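Local coordinates for protein NBR1 homolog (Arabidopsis thaliana, PDB 6TGS) that acts probably as a receptor that delivers ubiquitinated protein aggregates to autophagosomes, and homodimerizes through its PB1 domain, at residues Gly15-Arg20 with Ala44-Ser49; Arg19-Pro24 with Ala36-Lys41; Ser55-Ala60 with Val65-Asp70. The protein carries 3 engineered substitutions. All coordinates share one frame; numbering follows the deposited sequence.

From the N terminus, strand 17-23 is the first element to enter a contact, and it enters two. Contact 1 joins its start to the end of helix 35-46. Contact 2 joins its later half to the first half of the same helix. The loop that contact 2 closes is the shorter and lies within that of contact 1; the two share Arg19 and Arg20 and touch where Leu45 CD1 meets Phe21 CD1. Contact 3 follows in series and closes the hairpin of strands 55-59 and 65-67. It meets contact 2 through Leu38, Lys39, Leu56 and Leu68. Contacts 1 and 2 tie helix 35-46 to outer strand 17-23, and Leu56 and Leu68 bring the hairpin against it.

Contact 1 of 3, residues Gly15-Arg20 with Ala44-Ser49; sequences GGVLRR and ALFNLS. With GOL (glycerol), chain E.
The Phe46 ring meets two side chains of strand 17-23, Val17 and Arg19, on the helix-bearing side of the sheet in this PB1 domain, a ubiquitin-like fold. Val17 reaches the ring at its edge, near the ring plane. Its CG1 lies 3.9 Å from Phe46 CE1. CG1 stands anti to the backbone N of Val17 (chi1 176°), and the two side chains run antiparallel alongside one another. Arg19 gives the aliphatic part of its chain. Its CG comes obliquely to the ring, 3.8 Å from Phe46 CZ. Its CB also packs on Leu45, at 4.1 Å from Leu45 CD1. The contact is apolar and lies at the surface; no direct hydrogen bond joins the two segments.

The bend of Arg19 at chi2 (-73°) turns the guanidinium back along its own strand. There NH1 donates to Leu18 O at 3.0 Å, from above the carbonyl plane. The same bend places one guanidinium face over Val17 CG1. Arg19 thus meets the Phe46 ring through CG and CB, while its guanidinium lies well away from it.

Further out, Phe46 also meets the ring of Tyr14 and touches Val12, both on the neighbouring strand 8-14. Arg19 pairs with Val12 through the backbone. Asn47 leaves the helix with positive phi, so Phe46 sits on its last turn.

A glycerol, probably from the crystallisation liquor, bridges the two segments at the surface. Arg19 NH2 donates to its O3 in a nearly straight bond of 3.2 Å. Arg19 NE donates to glycerol O1 at 2.8 Å, and that O1 gives a weak hydrogen bond to Leu45 O at 2.9 Å.

Contact 2 of 3, residues Arg19-Pro24 with Ala36-Lys41; sequences RRFRVP and AGLKEK
Lys41 lies over a face of the Phe21 ring. Its CG touches that face and stands almost directly above the ring centre. The distance from Lys41 CG to the centroid of the Phe21 ring is 4.0 Å, only 10° off the ring normal, which makes this a CH-pi contact. The two side chains point in opposing directions as they pass: Phe21 extends from the strand toward the helix, and Lys41 from the helix toward the strand. Lys41 CG lies anti to its backbone N (chi1 -175°). The chain then bends at chi2 (78°). After the bend it rises off the ring at CD and heads back past the rim toward the strand.

Leu38 comes from a different side. It lies one helical turn before Lys41, and its CD1 meets the ring at the edge, near the ring plane, 4.0 Å from Phe21 CZ. The Leu38 side chain is roughly perpendicular to that of Phe21. A methylene thus covers the centre of one face, and a methyl meets the CZ edge. No hydrogen bond crosses between the segments. Leu38 is buried, whereas Lys41 is exposed, so the contact runs from the interior to the surface.

In the ubiquitin-like fold of the PB1 domain this is where the helix packs across the sheet. Phe21 lies on strand 17-23, an outer strand of the sheet, and also rests on Val10 and Val12 of the adjacent strand 8-14. Leu45, further along helix 35-46, adds to its surroundings. Leu38 also touches Leu33, in the loop just before the helix, and Leu68 of segment 65-70.

Contact 3 of 3, residues Ser55-Ala60 with Val65-Asp70; sequences SLTYSA and VVALVD. Engineered in segment 55-60: Ala60 (natural residue Asp).
Val66 pushes its branched side chain against one face of Tyr58, across an antiparallel beta hairpin at the outer end of the PB1 sheet. Val66 CB lies 3.6 Å from the centroid of the Tyr58 ring, a CH-pi contact set somewhat toward the rim. Its two methyls spread over the same face: CG1 toward CE2 of Tyr58, and CG2 over CZ and CE1. Both side chains leave the sheet in one direction and keep abreast. A chi1 of 68° folds the tyrosine ring over its neighbour.

Leu68 fills the angle beside this pair. Its CD2 meets the ring edge in plane, 3.7 Å from Tyr58 CE2, while its CB packs on Leu56 CB. The methyl of Ala60, an engineered residue, adds a small bump against Val66 CG2. On the other face of the sheet Val65 CG1 leans across the strand pair onto Thr57, 3.6 Å from Thr57 CB.

Tyr58 and Val66 form a hydrogen-bonded pair. Tyr58 N donates to Val66 O at 2.9 Å, and Val66 N to Tyr58 O at 2.8 Å. Leu68 N continues the ladder to Leu56 O at 2.8 Å. A water links Leu56 N and Leu68 O, accepting from the first.

Leu56 and Leu68 also touch Met35 of helix 35-46, and Tyr58 touches Val77 of helix 71-79. The chemistry is therefore divided: backbone bonds set the register, and apolar contacts hold the tyrosine ring between Val66, Leu68 and helix 71-79.

Contact 1 of 3, residues Gly15-Arg20 with Ala44-Ser49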
loop_
_atom_site.group_PDB
_atom_site.type_symbol
_atom_site.label_atom_id
_atom_site.label_comp_id
_atom_site.label_asym_id
_atom_site.label_seq_id
_atom_site.Cartn_x
_atom_site.Cartn_y
_atom_site.Cartn_z
ATOM N N GLY A 15 -6.815 8.555 -9.872
ATOM C CA GLY A 15 -7.781 9.280 -10.699
ATOM C C GLY A 15 -8.863 9.993 -9.916
ATOM O O GLY A 15 -10.044 9.908 -10.276
ATOM N N GLY A 16 -8.489 10.681 -8.837
ATOM C CA GLY A 16 -9.444 11.404 -8.010
ATOM C C GLY A 16 -10.352 10.539 -7.172
ATOM O O GLY A 16 -11.314 11.049 -6.588
ATOM N N VAL A 17 -10.056 9.248 -7.087
ATOM C CA VAL A 17 -10.948 8.233 -6.555
ATOM C C VAL A 17 -10.250 7.564 -5.384
ATOM O O VAL A 17 -9.091 7.166 -5.517
ATOM C CB VAL A 17 -11.278 7.192 -7.643
ATOM C CG1 VAL A 17 -12.106 6.100 -7.098
ATOM C CG2 VAL A 17 -11.951 7.850 -8.822
ATOM N N LEU A 18 -10.953 7.402 -4.262
ATOM C CA LEU A 18 -10.407 6.720 -3.090
ATOM C C LEU A 18 -11.100 5.383 -2.865
ATOM O O LEU A 18 -12.334 5.314 -2.804
ATOM C CB LEU A 18 -10.547 7.590 -1.837
ATOM C CG LEU A 18 -9.731 7.275 -0.580
ATOM C CD1 LEU A 18 -8.221 7.328 -0.852
ATOM C CD2 LEU A 18 -10.101 8.225 0.577
ATOM N N ARG A 19 -10.319 4.337 -2.683
ATOM C CA ARG A 19 -10.860 3.022 -2.363
ATOM C C ARG A 19 -10.169 2.489 -1.122
ATOM O O ARG A 19 -8.990 2.765 -0.885
ATOM C CB ARG A 19 -10.691 2.041 -3.538
ATOM C CG ARG A 19 -11.474 2.446 -4.791
ATOM C CD ARG A 19 -12.988 2.226 -4.605
ATOM N NE ARG A 19 -13.763 2.584 -5.801
ATOM C CZ ARG A 19 -14.325 3.779 -5.980
ATOM N NH1 ARG A 19 -14.160 4.722 -5.057
ATOM N NH2 ARG A 19 -15.050 4.033 -7.069
ATOM N N ARG A 20 -10.829 1.757 -0.253
ATOM C CA ARG A 20 -10.487 1.229 1.060
ATOM C C ARG A 20 -10.469 -0.290 1.031
ATOM O O ARG A 20 -11.403 -0.913 0.518
ATOM C CB ARG A 20 -11.505 1.700 2.105
ATOM C CG ARG A 20 -11.236 1.228 3.532
ATOM C CD ARG A 20 -12.304 1.781 4.497
ATOM N NE ARG A 20 -12.074 1.347 5.862
ATOM C CZ ARG A 20 -12.518 0.198 6.348
ATOM N NH1 ARG A 20 -13.200 -0.622 5.561
ATOM N NH2 ARG A 20 -12.269 -0.137 7.606
ATOM N N ALA A 44 -6.875 -4.577 -9.890
ATOM C CA ALA A 44 -8.280 -4.984 -9.943
ATOM C C ALA A 44 -9.214 -3.823 -9.606
ATOM O O ALA A 44 -10.310 -3.706 -10.180
ATOM C CB ALA A 44 -8.512 -6.158 -8.993
ATOM N N LEU A 45 -8.808 -2.956 -8.671
ATOM C CA LEU A 45 -9.662 -1.855 -8.233
ATOM C C LEU A 45 -9.833 -0.794 -9.302
ATOM O O LEU A 45 -10.885 -0.150 -9.362
ATOM C CB LEU A 45 -9.092 -1.188 -6.975
ATOM C CG LEU A 45 -9.186 -1.953 -5.657
ATOM C CD1 LEU A 45 -8.384 -1.225 -4.578
ATOM C CD2 LEU A 45 -10.636 -2.144 -5.239
ATOM N N PHE A 46 -8.811 -0.555 -10.122
ATOM C CA PHE A 46 -8.824 0.592 -11.017
ATOM C C PHE A 46 -8.667 0.194 -12.479
ATOM O O PHE A 46 -8.474 1.072 -13.337
ATOM C CB PHE A 46 -7.721 1.584 -10.606
ATOM C CG PHE A 46 -7.927 2.192 -9.234
ATOM C CD1 PHE A 46 -8.951 3.107 -9.012
ATOM C CD2 PHE A 46 -7.118 1.839 -8.169
ATOM C CE1 PHE A 46 -9.157 3.655 -7.753
ATOM C CE2 PHE A 46 -7.315 2.391 -6.905
ATOM C CZ PHE A 46 -8.338 3.312 -6.707
ATOM N N ASN A 47 -8.743 -1.097 -12.790
ATOM C CA ASN A 47 -8.564 -1.613 -14.144
ATOM C C ASN A 47 -7.235 -1.152 -14.739
ATOM O O ASN A 47 -7.170 -0.545 -15.810
ATOM C CB ASN A 47 -9.734 -1.226 -15.059
ATOM C CG ASN A 47 -9.776 -2.074 -16.310
ATOM O OD1 ASN A 47 -9.454 -3.257 -16.264
ATOM N ND2 ASN A 47 -10.146 -1.471 -17.437
ATOM N N LEU A 48 -6.165 -1.455 -14.016
ATOM C CA LEU A 48 -4.804 -1.214 -14.479
ATOM C C LEU A 48 -4.138 -2.560 -14.752
ATOM O O LEU A 48 -4.720 -3.613 -14.498
ATOM C CB LEU A 48 -4.021 -0.419 -13.434
ATOM C CG LEU A 48 -4.734 0.665 -12.626
ATOM C CD1 LEU A 48 -3.788 1.273 -11.588
ATOM C CD2 LEU A 48 -5.302 1.739 -13.525
ATOM N N SER A 49 -2.909 -2.508 -15.286
ATOM C CA SER A 49 -2.075 -3.704 -15.405
ATOM C C SER A 49 -1.386 -3.991 -14.078
ATOM O O SER A 49 -0.759 -3.100 -13.498
ATOM C CB SER A 49 -1.001 -3.534 -16.486
ATOM O OG SER A 49 -1.545 -3.380 -17.779
HETATM C C1 GOL E . -13.508 -0.377 -8.022
HETATM O O1 GOL E . -13.188 0.967 -8.015
HETATM C C2 GOL E . -14.792 -0.587 -8.862
HETATM O O2 GOL E . -14.857 -1.870 -9.413
HETATM C C3 GOL E . -14.772 0.538 -9.925
HETATM O O3 GOL E . -15.282 1.677 -9.288
#

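Contact 2 of 3, residues Arg19-Pro24 with Ala36-Lys41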
loop_
_atom_site.group_PDB
_atom_site.type_symbol
_atom_site.label_atom_id
_atom_site.label_comp_id
_atom_site.label_asym_id
_atom_site.label_seq_id
_atom_site.Cartn_x
_atom_site.Cartn_y
_atom_site.Cartn_z
ATOM N N ARG A 19 -10.319 4.337 -2.683
ATOM C CA ARG A 19 -10.860 3.022 -2.363
ATOM C C ARG A 19 -10.169 2.489 -1.122
ATOM O O ARG A 19 -8.990 2.765 -0.885
ATOM C CB ARG A 19 -10.691 2.041 -3.538
ATOM C CG ARG A 19 -11.474 2.446 -4.791
ATOM C CD ARG A 19 -12.988 2.226 -4.605
ATOM N NE ARG A 19 -13.763 2.584 -5.801
ATOM C CZ ARG A 19 -14.325 3.779 -5.980
ATOM N NH1 ARG A 19 -14.160 4.722 -5.057
ATOM N NH2 ARG A 19 -15.050 4.033 -7.069
ATOM N N ARG A 20 -10.829 1.757 -0.253
ATOM C CA ARG A 20 -10.487 1.229 1.060
ATOM C C ARG A 20 -10.469 -0.290 1.031
ATOM O O ARG A 20 -11.403 -0.913 0.518
ATOM C CB ARG A 20 -11.505 1.700 2.105
ATOM C CG ARG A 20 -11.236 1.228 3.532
ATOM C CD ARG A 20 -12.304 1.781 4.497
ATOM N NE ARG A 20 -12.074 1.347 5.862
ATOM C CZ ARG A 20 -12.518 0.198 6.348
ATOM N NH1 ARG A 20 -13.200 -0.622 5.561
ATOM N NH2 ARG A 20 -12.269 -0.137 7.606
ATOM N N PHE A 21 -9.521 -0.935 1.512
ATOM C CA PHE A 21 -9.576 -2.357 1.822
ATOM C C PHE A 21 -8.733 -2.601 3.065
ATOM O O PHE A 21 -8.005 -1.721 3.525
ATOM C CB PHE A 21 -9.122 -3.234 0.648
ATOM C CG PHE A 21 -7.740 -2.938 0.157
ATOM C CD1 PHE A 21 -7.537 -1.985 -0.818
ATOM C CD2 PHE A 21 -6.646 -3.641 0.645
ATOM C CE1 PHE A 21 -6.265 -1.716 -1.295
ATOM C CE2 PHE A 21 -5.363 -3.382 0.163
ATOM C CZ PHE A 21 -5.184 -2.411 -0.808
ATOM N N ARG A 22 -8.832 -3.801 3.622
ATOM C CA ARG A 22 -8.096 -4.110 4.840
ATOM C C ARG A 22 -7.154 -5.275 4.598
ATOM O O ARG A 22 -7.466 -6.208 3.851
ATOM C CB ARG A 22 -9.046 -4.433 5.997
ATOM C CG ARG A 22 -10.015 -3.309 6.320
ATOM C CD ARG A 22 -10.506 -3.383 7.762
ATOM N NE ARG A 22 -11.039 -4.700 8.101
ATOM C CZ ARG A 22 -11.121 -5.172 9.340
ATOM N NH1 ARG A 22 -10.703 -4.439 10.363
ATOM N NH2 ARG A 22 -11.615 -6.383 9.557
ATOM N N VAL A 23 -5.994 -5.222 5.251
ATOM C CA VAL A 23 -4.934 -6.191 5.054
ATOM C C VAL A 23 -4.679 -6.876 6.396
ATOM O O VAL A 23 -4.364 -6.197 7.378
ATOM C CB VAL A 23 -3.640 -5.548 4.531
ATOM C CG1 VAL A 23 -2.549 -6.596 4.460
ATOM C CG2 VAL A 23 -3.882 -4.918 3.162
ATOM N N PRO A 24 -4.808 -8.195 6.483
ATOM C CA PRO A 24 -4.540 -8.876 7.754
ATOM C C PRO A 24 -3.075 -8.777 8.151
ATOM O O PRO A 24 -2.177 -8.685 7.312
ATOM C CB PRO A 24 -4.946 -10.328 7.471
ATOM C CG PRO A 24 -4.843 -10.467 5.985
ATOM C CD PRO A 24 -5.242 -9.128 5.433
ATOM N N ALA A 36 3.715 -7.806 -4.850
ATOM C CA ALA A 36 2.966 -8.367 -5.970
ATOM C C ALA A 36 1.469 -8.406 -5.675
ATOM O O ALA A 36 0.642 -8.086 -6.544
ATOM C CB ALA A 36 3.477 -9.767 -6.302
ATOM N N GLY A 37 1.091 -8.831 -4.471
ATOM C CA GLY A 37 -0.323 -8.890 -4.143
ATOM C C GLY A 37 -0.949 -7.515 -4.009
ATOM O O GLY A 37 -2.126 -7.332 -4.338
ATOM N N LEU A 38 -0.171 -6.533 -3.537
ATOM C CA LEU A 38 -0.659 -5.156 -3.466
ATOM C C LEU A 38 -0.929 -4.610 -4.860
ATOM O O LEU A 38 -1.973 -3.995 -5.117
ATOM C CB LEU A 38 0.366 -4.286 -2.735
ATOM C CG LEU A 38 0.029 -2.803 -2.716
ATOM C CD1 LEU A 38 -1.327 -2.584 -2.026
ATOM C CD2 LEU A 38 1.163 -2.032 -2.032
ATOM N N LYS A 39 0.012 -4.826 -5.779
ATOM C CA LYS A 39 -0.182 -4.353 -7.140
ATOM C C LYS A 39 -1.378 -5.038 -7.791
ATOM O O LYS A 39 -2.115 -4.415 -8.562
ATOM C CB LYS A 39 1.108 -4.567 -7.946
ATOM C CG LYS A 39 2.180 -3.562 -7.570
ATOM C CD LYS A 39 3.445 -3.724 -8.379
ATOM C CE LYS A 39 3.248 -3.228 -9.802
ATOM N NZ LYS A 39 4.519 -3.292 -10.591
ATOM N N GLU A 40 -1.583 -6.325 -7.504
ATOM C CA GLU A 40 -2.702 -7.040 -8.109
ATOM C C GLU A 40 -4.031 -6.512 -7.587
ATOM O O GLU A 40 -5.011 -6.425 -8.329
ATOM C CB GLU A 40 -2.568 -8.538 -7.841
ATOM C CG GLU A 40 -1.429 -9.177 -8.641
ATOM C CD GLU A 40 -1.041 -10.552 -8.111
ATOM O OE1 GLU A 40 -1.574 -10.967 -7.064
ATOM O OE2 GLU A 40 -0.186 -11.213 -8.736
ATOM N N LYS A 41 -4.082 -6.181 -6.302
ATOM C CA LYS A 41 -5.307 -5.625 -5.750
ATOM C C LYS A 41 -5.581 -4.252 -6.347
ATOM O O LYS A 41 -6.697 -3.961 -6.782
ATOM C CB LYS A 41 -5.183 -5.569 -4.225
ATOM C CG LYS A 41 -6.450 -5.120 -3.524
ATOM C CD LYS A 41 -7.459 -6.275 -3.452
ATOM C CE LYS A 41 -8.709 -5.858 -2.712
ATOM N NZ LYS A 41 -9.482 -7.055 -2.257
#

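Contact 3 of 3, residues Ser55-Ala60 with Val65-Asp70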
loop_
_atom_site.group_PDB
_atom_site.type_symbol
_atom_site.label_atom_id
_atom_site.label_comp_id
_atom_site.label_asym_id
_atom_site.label_seq_id
_atom_site.Cartn_x
_atom_site.Cartn_y
_atom_site.Cartn_z
ATOM N N SER A 55 3.853 4.100 -9.712
ATOM C CA SER A 55 4.424 4.788 -8.563
ATOM C C SER A 55 3.417 4.716 -7.416
ATOM O O SER A 55 2.311 5.252 -7.525
ATOM C CB SER A 55 4.772 6.238 -8.905
ATOM O OG SER A 55 4.879 7.038 -7.740
ATOM N N LEU A 56 3.800 4.057 -6.325
ATOM C CA LEU A 56 2.964 3.895 -5.143
ATOM C C LEU A 56 3.638 4.654 -4.008
ATOM O O LEU A 56 4.734 4.279 -3.584
ATOM C CB LEU A 56 2.796 2.418 -4.796
ATOM C CG LEU A 56 2.310 1.545 -5.963
ATOM C CD1 LEU A 56 2.193 0.069 -5.549
ATOM C CD2 LEU A 56 0.983 2.078 -6.455
ATOM N N THR A 57 3.016 5.748 -3.554
ATOM C CA THR A 57 3.650 6.608 -2.562
ATOM C C THR A 57 2.718 6.874 -1.389
ATOM O O THR A 57 1.494 6.875 -1.543
ATOM C CB THR A 57 4.078 7.959 -3.171
ATOM O OG1 THR A 57 2.971 8.589 -3.827
ATOM C CG2 THR A 57 5.226 7.746 -4.172
ATOM N N TYR A 58 3.297 7.115 -0.212
ATOM C CA TYR A 58 2.533 7.675 0.894
ATOM C C TYR A 58 3.327 8.787 1.556
ATOM O O TYR A 58 4.545 8.862 1.403
ATOM C CB TYR A 58 2.140 6.614 1.926
ATOM C CG TYR A 58 3.238 5.976 2.752
ATOM C CD1 TYR A 58 3.582 6.488 4.007
ATOM C CD2 TYR A 58 3.876 4.812 2.317
ATOM C CE1 TYR A 58 4.547 5.869 4.792
ATOM C CE2 TYR A 58 4.837 4.187 3.092
ATOM C CZ TYR A 58 5.173 4.729 4.331
ATOM O OH TYR A 58 6.134 4.115 5.109
ATOM N N SER A 59 2.619 9.682 2.254
ATOM C CA SER A 59 3.262 10.794 2.954
ATOM C C SER A 59 3.462 10.435 4.416
ATOM O O SER A 59 2.493 10.148 5.130
ATOM C CB SER A 59 2.466 12.097 2.823
ATOM O OG SER A 59 2.174 12.390 1.471
ATOM N N ALA A 60 4.710 10.487 4.862
ATOM C CA ALA A 60 5.065 10.100 6.215
ATOM C C ALA A 60 4.827 11.265 7.172
ATOM O O ALA A 60 4.571 12.400 6.763
ATOM C CB ALA A 60 6.517 9.632 6.261
ATOM N N VAL A 65 7.957 11.981 1.533
ATOM C CA VAL A 65 7.185 10.959 0.816
ATOM C C VAL A 65 7.971 9.663 0.815
ATOM O O VAL A 65 9.189 9.658 0.598
ATOM C CB VAL A 65 6.869 11.421 -0.621
ATOM C CG1 VAL A 65 6.331 10.262 -1.500
ATOM C CG2 VAL A 65 5.870 12.563 -0.602
ATOM N N VAL A 66 7.270 8.548 1.031
ATOM C CA VAL A 66 7.829 7.210 0.962
ATOM C C VAL A 66 7.333 6.538 -0.312
ATOM O O VAL A 66 6.120 6.464 -0.549
ATOM C CB VAL A 66 7.433 6.367 2.182
ATOM C CG1 VAL A 66 8.036 4.973 2.054
ATOM C CG2 VAL A 66 7.805 7.041 3.504
ATOM N N ALA A 67 8.255 6.036 -1.124
ATOM C CA ALA A 67 7.881 5.237 -2.291
ATOM C C ALA A 67 7.942 3.755 -1.960
ATOM O O ALA A 67 8.974 3.253 -1.500
ATOM C CB ALA A 67 8.785 5.531 -3.479
ATOM N N LEU A 68 6.849 3.053 -2.228
ATOM C CA LEU A 68 6.810 1.604 -2.071
ATOM C C LEU A 68 7.402 1.002 -3.335
ATOM O O LEU A 68 6.731 0.910 -4.370
ATOM C CB LEU A 68 5.382 1.132 -1.830
ATOM C CG LEU A 68 4.665 1.738 -0.626
ATOM C CD1 LEU A 68 3.204 1.257 -0.633
ATOM C CD2 LEU A 68 5.347 1.364 0.678
ATOM N N VAL A 69 8.681 0.632 -3.279
ATOM C CA VAL A 69 9.328 0.016 -4.433
ATOM C C VAL A 69 9.712 -1.441 -4.197
ATOM O O VAL A 69 9.873 -2.181 -5.183
ATOM C CB VAL A 69 10.555 0.832 -4.902
ATOM C CG1 VAL A 69 10.116 2.163 -5.481
ATOM C CG2 VAL A 69 11.550 1.070 -3.769
ATOM N N ASP A 70 9.824 -1.897 -2.948
ATOM C CA ASP A 70 10.133 -3.297 -2.698
ATOM C C ASP A 70 9.469 -3.762 -1.407
ATOM O O ASP A 70 8.853 -2.980 -0.675
ATOM C CB ASP A 70 11.658 -3.537 -2.670
ATOM C CG ASP A 70 12.382 -2.645 -1.677
ATOM O OD1 ASP A 70 11.962 -2.605 -0.503
ATOM O OD2 ASP A 70 13.390 -1.992 -2.054
HETATM O O HOH W 1 6.379 2.948 -6.285
#